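Local coordinates for protein BIM1 (Saccharomyces cerevisiae, PDB 4E61), which binds microtubule plus ends as a whole protein, of which this is the dimeric C-terminal EB1-like part, at residues Ile51-Leu54 / Val55-Gln59. Numbering follows the deposited sequence.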
ATOM      1  N   ILE A  51      -1.321  10.254 -16.285  1.00 35.52           N
ATOM      2  CA  ILE A  51      -1.912   9.599 -17.438  1.00 34.79           C
ATOM      3  C   ILE A  51      -3.288  10.223 -17.718  1.00 40.04           C
ATOM      4  O   ILE A  51      -3.600  10.456 -18.889  1.00 37.98           O
ATOM      5  CB  ILE A  51      -1.906   8.054 -17.374  1.00 36.84           C
ATOM      6  CG1 ILE A  51      -0.474   7.524 -17.450  1.00 38.27           C
ATOM      7  CG2 ILE A  51      -2.734   7.434 -18.509  1.00 34.44           C
ATOM      8  CD1 ILE A  51      -0.320   5.995 -17.109  1.00 48.84           C
ATOM      9  N   GLU A  52      -4.069  10.546 -16.650  1.00 39.95           N
ATOM     10  CA  GLU A  52      -5.390  11.182 -16.780  1.00 41.73           C
ATOM     11  C   GLU A  52      -5.298  12.537 -17.516  1.00 46.36           C
ATOM     12  O   GLU A  52      -6.028  12.758 -18.491  1.00 46.81           O
ATOM     13  CB  GLU A  52      -6.101  11.327 -15.422  1.00 43.62           C
ATOM     14  CG  GLU A  52      -7.608  11.469 -15.625  1.00 55.71           C
ATOM     15  CD  GLU A  52      -8.500  11.759 -14.434  1.00 78.08           C
ATOM     16  OE1 GLU A  52      -8.339  12.857 -13.856  1.00 71.07           O
ATOM     17  OE2 GLU A  52      -9.514  11.036 -14.266  1.00 66.68           O
ATOM     18  N   ILE A  53      -4.357  13.397 -17.074  1.00 42.12           N
ATOM     19  CA  ILE A  53      -4.069  14.708 -17.670  1.00 42.13           C
ATOM     20  C   ILE A  53      -3.740  14.558 -19.162  1.00 47.76           C
ATOM     21  O   ILE A  53      -4.350  15.223 -19.988  1.00 48.69           O
ATOM     22  CB  ILE A  53      -2.942  15.436 -16.866  1.00 44.36           C
ATOM     23  CG1 ILE A  53      -3.482  15.910 -15.486  1.00 43.94           C
ATOM     24  CG2 ILE A  53      -2.342  16.587 -17.669  1.00 43.56           C
ATOM     25  CD1 ILE A  53      -2.436  16.066 -14.327  1.00 37.54           C
ATOM     26  N   LEU A  54      -2.814  13.643 -19.495  1.00 45.46           N
ATOM     27  CA  LEU A  54      -2.400  13.343 -20.860  1.00 44.80           C
ATOM     28  C   LEU A  54      -3.578  12.874 -21.731  1.00 49.85           C
ATOM     29  O   LEU A  54      -3.735  13.359 -22.847  1.00 48.22           O
ATOM     30  CB  LEU A  54      -1.254  12.308 -20.844  1.00 44.40           C
ATOM     31  CG  LEU A  54      -0.781  11.761 -22.207  1.00 48.01           C
ATOM     32  CD1 LEU A  54      -0.082  12.833 -23.058  1.00 47.90           C
ATOM     33  CD2 LEU A  54       0.071  10.547 -22.034  1.00 48.95           C
ATOM     34  N   VAL A  55      -4.415  11.968 -21.206  1.00 49.84           N
ATOM     35  CA  VAL A  55      -5.587  11.428 -21.909  1.00 51.29           C
ATOM     36  C   VAL A  55      -6.585  12.528 -22.220  1.00 60.97           C
ATOM     37  O   VAL A  55      -7.006  12.626 -23.376  1.00 61.90           O
ATOM     38  CB  VAL A  55      -6.215  10.230 -21.152  1.00 54.10           C
ATOM     39  CG1 VAL A  55      -7.676   9.986 -21.548  1.00 53.92           C
ATOM     40  CG2 VAL A  55      -5.381   8.985 -21.375  1.00 53.39           C
ATOM     41  N   HIS A  56      -6.925  13.371 -21.218  1.00 60.81           N
ATOM     42  CA  HIS A  56      -7.866  14.465 -21.428  1.00 63.10           C
ATOM     43  C   HIS A  56      -7.356  15.583 -22.346  1.00 64.74           C
ATOM     44  O   HIS A  56      -8.091  16.013 -23.238  1.00 64.04           O
ATOM     45  CB  HIS A  56      -8.489  14.950 -20.116  1.00 65.97           C
ATOM     46  CG  HIS A  56      -9.301  13.879 -19.464  1.00 71.49           C
ATOM     47  ND1 HIS A  56     -10.332  13.235 -20.144  1.00 74.34           N
ATOM     48  CD2 HIS A  56      -9.177  13.333 -18.235  1.00 74.20           C
ATOM     49  CE1 HIS A  56     -10.799  12.332 -19.305  1.00 73.99           C
ATOM     50  NE2 HIS A  56     -10.137  12.354 -18.140  1.00 74.17           N
ATOM     51  N   THR A  57      -6.087  15.984 -22.180  1.00 60.02           N
ATOM     52  CA  THR A  57      -5.416  16.974 -23.010  1.00 59.71           C
ATOM     53  C   THR A  57      -5.427  16.547 -24.490  1.00 65.81           C
ATOM     54  O   THR A  57      -5.818  17.345 -25.342  1.00 66.62           O
ATOM     55  CB  THR A  57      -4.018  17.224 -22.441  1.00 65.35           C
ATOM     56  OG1 THR A  57      -4.166  17.945 -21.221  1.00 69.49           O
ATOM     57  CG2 THR A  57      -3.113  17.982 -23.393  1.00 60.93           C
ATOM     58  N   THR A  58      -5.034  15.293 -24.801  1.00 63.16           N
ATOM     59  CA  THR A  58      -5.047  14.862 -26.197  1.00 63.08           C
ATOM     60  C   THR A  58      -6.430  14.627 -26.744  1.00 67.72           C
ATOM     61  O   THR A  58      -6.603  14.716 -27.949  1.00 67.50           O
ATOM     62  CB  THR A  58      -3.967  13.842 -26.607  1.00 66.74           C
ATOM     63  OG1 THR A  58      -4.514  12.539 -26.802  1.00 60.01           O
ATOM     64  CG2 THR A  58      -2.731  13.874 -25.741  1.00 65.25           C
ATOM     65  N   GLN A  59      -7.418  14.371 -25.876  1.00 65.89           N
ATOM     66  CA  GLN A  59      -8.818  14.238 -26.288  1.00 66.60           C
ATOM     67  C   GLN A  59      -9.364  15.606 -26.712  1.00 73.07           C
ATOM     68  O   GLN A  59     -10.152  15.680 -27.660  1.00 72.15           O
ATOM     69  CB  GLN A  59      -9.669  13.680 -25.155  1.00 67.45           C
ATOM     70  CG  GLN A  59     -10.257  12.327 -25.495  1.00 80.13           C
ATOM     71  CD  GLN A  59     -10.768  11.620 -24.279  1.00 94.49           C
ATOM     72  OE1 GLN A  59     -11.187  12.236 -23.282  1.00 88.01           O
ATOM     73  NE2 GLN A  59     -10.736  10.299 -24.337  1.00 84.88           N
TER
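Glu52 extends its CG away from its own backbone N (chi1 -158°), while His56 folds its ring back beside its backbone N (chi1 -63°), and the two side chains meet one helical turn apart. Glu52 CG lies 3.6 Å from His56 CD2, with the carboxylate and ring planes turned 61° to each other; Glu52 OE2 stays 4.1 Å from His56 NE2, too far for a salt bridge, although the carboxylate would probably favour a protonated ring. The imidazole gives a weak hydrogen bond from His56 ND1 to Gln59 OE1 (3.4 Å), and Gln59 NE2 is held by Glu93. Gln59 OE1 would probably lose this donor, and Glu52 CG its ring neighbour, with an alanine at His56. Ile53 O accepts twice, from Thr57 N and, above the carbonyl plane, from Thr57 OG1 at 3.0 Å. Leu54 CD1 rests 3.9 Å from Thr58 CG2, and Ile51 CG2 meets Val55 CG2 at 4.2 Å. Leu54, Val55 and Thr58 also pack on Phe88 of the second subunit, and Val55 on Val92 of helix 84-101. The Glu52-His56, Ile51-Val55 and Leu54-Thr58 contacts, four residues apart, are those of a regular alpha-helix, here the part of helix 2-63 that joins the helical bundle of the dimeric EB1-like motif.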